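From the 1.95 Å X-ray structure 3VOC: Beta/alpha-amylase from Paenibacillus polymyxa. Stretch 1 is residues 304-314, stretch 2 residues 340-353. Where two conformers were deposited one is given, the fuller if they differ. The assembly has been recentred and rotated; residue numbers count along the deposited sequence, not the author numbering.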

# COMPACT_ATOMS: atom_id res chain seq x y z
N ASP A 304 -11.64 4.16 -10.16
CA ASP A 304 -11.79 3.26 -11.31
C ASP A 304 -10.71 2.19 -11.19
O ASP A 304 -9.53 2.42 -11.52
CB ASP A 304 -11.68 4.09 -12.62
CG ASP A 304 -11.74 3.24 -13.90
OD1 ASP A 304 -11.64 2.00 -13.85
OD2 ASP A 304 -11.86 3.86 -14.99
N TYR A 305 -11.10 1.00 -10.72
CA TYR A 305 -10.14 -0.07 -10.53
C TYR A 305 -9.59 -0.58 -11.86
O TYR A 305 -8.43 -1.01 -11.93
CB TYR A 305 -10.76 -1.24 -9.77
CG TYR A 305 -10.94 -1.02 -8.29
CD1 TYR A 305 -9.87 -0.69 -7.47
CD2 TYR A 305 -12.20 -1.17 -7.71
CE1 TYR A 305 -10.04 -0.48 -6.11
CE2 TYR A 305 -12.38 -0.97 -6.36
CZ TYR A 305 -11.30 -0.63 -5.56
OH TYR A 305 -11.49 -0.44 -4.21
N ASN A 306 -10.39 -0.55 -12.92
CA ASN A 306 -9.88 -0.99 -14.23
C ASN A 306 -8.67 -0.14 -14.61
O ASN A 306 -7.64 -0.64 -15.03
CB ASN A 306 -10.95 -0.90 -15.33
CG ASN A 306 -11.99 -2.01 -15.25
OD1 ASN A 306 -11.67 -3.21 -15.17
ND2 ASN A 306 -13.26 -1.62 -15.31
N ARG A 307 -8.82 1.18 -14.46
CA ARG A 307 -7.76 2.09 -14.84
C ARG A 307 -6.57 1.98 -13.90
O ARG A 307 -5.43 2.07 -14.35
CB ARG A 307 -8.27 3.52 -14.83
CG ARG A 307 -7.45 4.45 -15.69
CD ARG A 307 -8.07 5.83 -15.66
NE ARG A 307 -7.56 6.62 -14.54
CZ ARG A 307 -8.12 7.73 -14.08
NH1 ARG A 307 -9.26 8.16 -14.61
NH2 ARG A 307 -7.55 8.40 -13.09
N LEU A 308 -6.83 1.84 -12.61
CA LEU A 308 -5.75 1.77 -11.63
C LEU A 308 -4.90 0.53 -11.88
O LEU A 308 -3.66 0.59 -11.85
CB LEU A 308 -6.31 1.75 -10.21
CG LEU A 308 -5.28 1.73 -9.06
CD1 LEU A 308 -4.39 2.98 -9.07
CD2 LEU A 308 -5.99 1.64 -7.74
N ILE A 309 -5.57 -0.59 -12.14
CA ILE A 309 -4.86 -1.87 -12.33
C ILE A 309 -4.14 -1.87 -13.67
O ILE A 309 -3.05 -2.42 -13.79
CB ILE A 309 -5.80 -3.09 -12.08
CG1 ILE A 309 -6.20 -3.13 -10.58
CG2 ILE A 309 -5.09 -4.42 -12.39
CD1 ILE A 309 -7.44 -4.01 -10.28
N GLN A 310 -4.73 -1.20 -14.67
CA GLN A 310 -4.02 -0.94 -15.93
C GLN A 310 -2.67 -0.24 -15.72
O GLN A 310 -1.70 -0.53 -16.44
CB GLN A 310 -4.89 -0.13 -16.91
CG GLN A 310 -4.21 0.08 -18.30
CD GLN A 310 -3.87 -1.22 -19.01
OE1 GLN A 310 -2.76 -1.39 -19.55
NE2 GLN A 310 -4.83 -2.15 -19.02
N LYS A 311 -2.61 0.69 -14.76
CA LYS A 311 -1.35 1.38 -14.46
C LYS A 311 -0.30 0.43 -13.89
O LYS A 311 0.89 0.59 -14.18
CB LYS A 311 -1.59 2.59 -13.54
CG LYS A 311 -0.38 3.51 -13.39
CD LYS A 311 -0.17 4.39 -14.63
CE LYS A 311 1.02 5.32 -14.45
NZ LYS A 311 1.48 5.80 -15.79
N PHE A 312 -0.73 -0.55 -13.09
CA PHE A 312 0.19 -1.61 -12.64
C PHE A 312 0.79 -2.35 -13.84
O PHE A 312 2.00 -2.53 -13.92
CB PHE A 312 -0.51 -2.61 -11.70
CG PHE A 312 -0.52 -2.17 -10.27
CD1 PHE A 312 -1.41 -1.18 -9.84
CD2 PHE A 312 0.37 -2.73 -9.35
CE1 PHE A 312 -1.42 -0.75 -8.52
CE2 PHE A 312 0.36 -2.31 -8.00
CZ PHE A 312 -0.54 -1.32 -7.59
N LYS A 313 -0.07 -2.73 -14.78
CA LYS A 313 0.38 -3.42 -15.99
C LYS A 313 1.36 -2.55 -16.76
O LYS A 313 2.42 -3.03 -17.16
CB LYS A 313 -0.81 -3.75 -16.89
CG LYS A 313 -0.46 -4.71 -18.03
CD LYS A 313 -1.72 -5.14 -18.78
CE LYS A 313 -1.43 -6.12 -19.93
NZ LYS A 313 -0.73 -7.35 -19.46
N ASP A 314 1.00 -1.28 -16.96
CA ASP A 314 1.85 -0.34 -17.72
C ASP A 314 3.20 -0.14 -17.04
O ASP A 314 4.22 -0.04 -17.72
CB ASP A 314 1.17 1.02 -17.91
CG ASP A 314 -0.06 0.95 -18.81
OD1 ASP A 314 -0.26 -0.06 -19.53
OD2 ASP A 314 -0.84 1.93 -18.79
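Stretch 2 (340-353) TLVDTVSSIANAKG

This is a helix-on-helix packing contact, apolar along most of its length and closed at the C-terminal end of stretch 2 by a lysine-to-carbonyl hydrogen bond. Stretch 2 is helical from Thr-340, in a helix that begins earlier in the chain. Stretch 1 is helical from Tyr-305 to Asp-314 and continues beyond it. Asp-304 caps its start: OD1 of Asp-304 accepts from N of Arg-307 at 3.0 Å.

The two helices run in broadly the same direction. Their axes cross at -47° and approach to 9.7 Å. Together the stretches bury 570 Å². The register climbs along both chains: CA of Tyr-305 lies 7.0 Å from CA of Val-345, CA of Asn-306 6.4 Å from CA of Ile-348, CA of Ile-309 6.3 Å from CA of Ala-349, and CA of Gln-310 7.2 Å from CA of Lys-352.

Leu-341, Val-345 and Ile-348 gather around Tyr-305. CG2 of Val-345 sits over one face of the ring, 4.3 Å from its centroid and 10° off the normal, a CH-pi contact. CD1 of Leu-341 approaches OH of Tyr-305 to 3.6 Å. CD1 of Ile-348 packs on CB of Tyr-305 at 3.8 Å.

One turn on, Ile-309 fits as a knob among Val-345, Ile-348, Ala-349 and Lys-352. Its CD1 is 3.7 Å from CG2 of Ile-348 and 4.0 Å from CG1 of Val-345. Its CG2 is 4.1 Å from CB of Ala-349. The small alanine side chain accompanies the shortest CA spacing in the register. Ile-348 also reaches Asn-306, with CG2 of Ile-348 3.4 Å from OD1 of Asn-306.

Lys-352 is the knob from the other side. It inserts among Asn-306, Ile-309, Gln-310 and Lys-313, and the other stretch covers more of it than of any other residue here. Its CE lies 3.2 Å from O of Asn-306, so the aliphatic chain runs against the backbone of stretch 1.

The helix of stretch 2 gives way at Gly-353, which has positive phi and forms a Schellman motif. Positive phi favours glycine. Near this turn, NZ of Lys-313 donates to O of Lys-352 at 2.7 Å, a direct hydrogen bond between the stretches. A water extends the link: it accepts from NZ of Lys-313 at 2.8 Å and donates to O of Gly-353 at 3.2 Å.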

# COMPACT_ATOMS: atom_id res chain seq x y z
N THR A 340 -16.26 -9.86 -1.84
CA THR A 340 -16.62 -9.28 -3.15
C THR A 340 -15.52 -8.35 -3.68
O THR A 340 -15.22 -8.35 -4.86
CB THR A 340 -17.96 -8.52 -3.04
OG1 THR A 340 -19.03 -9.47 -2.88
CG2 THR A 340 -18.24 -7.63 -4.27
N LEU A 341 -14.94 -7.53 -2.81
CA LEU A 341 -13.86 -6.61 -3.21
C LEU A 341 -12.65 -7.39 -3.75
O LEU A 341 -12.12 -7.06 -4.82
CB LEU A 341 -13.47 -5.69 -2.05
CG LEU A 341 -12.32 -4.70 -2.25
CD1 LEU A 341 -12.63 -3.73 -3.39
CD2 LEU A 341 -12.08 -3.95 -0.93
N VAL A 342 -12.25 -8.42 -3.01
CA VAL A 342 -11.17 -9.30 -3.47
C VAL A 342 -11.50 -9.88 -4.85
O VAL A 342 -10.65 -9.88 -5.74
CB VAL A 342 -10.88 -10.46 -2.47
CG1 VAL A 342 -9.90 -11.46 -3.10
CG2 VAL A 342 -10.33 -9.90 -1.13
N ASP A 343 -12.73 -10.39 -5.01
CA ASP A 343 -13.15 -10.94 -6.32
C ASP A 343 -13.05 -9.89 -7.42
O ASP A 343 -12.52 -10.17 -8.48
CB ASP A 343 -14.57 -11.49 -6.28
CG ASP A 343 -14.72 -12.72 -5.38
OD1 ASP A 343 -13.69 -13.22 -4.87
OD2 ASP A 343 -15.87 -13.16 -5.19
N THR A 344 -13.55 -8.69 -7.14
CA THR A 344 -13.52 -7.58 -8.10
C THR A 344 -12.10 -7.27 -8.56
O THR A 344 -11.80 -7.33 -9.75
CB THR A 344 -14.19 -6.31 -7.53
OG1 THR A 344 -15.57 -6.60 -7.28
CG2 THR A 344 -14.09 -5.15 -8.54
N VAL A 345 -11.22 -6.97 -7.60
CA VAL A 345 -9.85 -6.58 -7.90
C VAL A 345 -9.11 -7.72 -8.58
O VAL A 345 -8.44 -7.53 -9.62
CB VAL A 345 -9.10 -6.12 -6.62
CG1 VAL A 345 -7.58 -6.04 -6.85
CG2 VAL A 345 -9.65 -4.78 -6.13
N SER A 346 -9.28 -8.92 -8.03
CA SER A 346 -8.62 -10.11 -8.58
C SER A 346 -9.05 -10.43 -10.01
O SER A 346 -8.19 -10.73 -10.85
CB SER A 346 -8.83 -11.34 -7.67
OG SER A 346 -8.28 -11.14 -6.37
N SER A 347 -10.35 -10.37 -10.28
CA SER A 347 -10.89 -10.60 -11.65
C SER A 347 -10.33 -9.60 -12.66
O SER A 347 -9.97 -9.98 -13.79
CB SER A 347 -12.41 -10.48 -11.66
OG SER A 347 -13.01 -11.62 -11.08
N ILE A 348 -10.28 -8.34 -12.27
CA ILE A 348 -9.72 -7.30 -13.15
C ILE A 348 -8.24 -7.56 -13.42
O ILE A 348 -7.82 -7.56 -14.58
CB ILE A 348 -9.95 -5.90 -12.58
CG1 ILE A 348 -11.45 -5.62 -12.49
CG2 ILE A 348 -9.18 -4.83 -13.44
CD1 ILE A 348 -11.82 -4.37 -11.68
N ALA A 349 -7.46 -7.77 -12.36
CA ALA A 349 -6.04 -8.10 -12.53
C ALA A 349 -5.83 -9.30 -13.47
O ALA A 349 -5.00 -9.24 -14.39
CB ALA A 349 -5.40 -8.34 -11.18
N ASN A 350 -6.58 -10.38 -13.27
CA ASN A 350 -6.42 -11.56 -14.15
C ASN A 350 -6.83 -11.29 -15.58
O ASN A 350 -6.16 -11.75 -16.51
CB ASN A 350 -7.18 -12.79 -13.62
CG ASN A 350 -6.46 -13.44 -12.46
OD1 ASN A 350 -5.25 -13.29 -12.29
ND2 ASN A 350 -7.21 -14.17 -11.64
N ALA A 351 -7.91 -10.54 -15.76
CA ALA A 351 -8.36 -10.13 -17.11
C ALA A 351 -7.26 -9.38 -17.85
O ALA A 351 -7.14 -9.49 -19.08
CB ALA A 351 -9.60 -9.26 -17.02
N LYS A 352 -6.44 -8.64 -17.11
CA LYS A 352 -5.36 -7.84 -17.68
C LYS A 352 -4.00 -8.53 -17.68
O LYS A 352 -3.03 -8.00 -18.22
CB LYS A 352 -5.25 -6.48 -16.97
CG LYS A 352 -6.51 -5.64 -17.08
CD LYS A 352 -6.25 -4.23 -16.62
CE LYS A 352 -7.48 -3.38 -16.76
NZ LYS A 352 -7.63 -2.82 -18.14
N GLY A 353 -3.91 -9.71 -17.08
CA GLY A 353 -2.62 -10.37 -16.99
C GLY A 353 -1.69 -9.68 -16.00
O GLY A 353 -0.47 -9.72 -16.18
O HOH W 1 1.53 -7.88 -17.92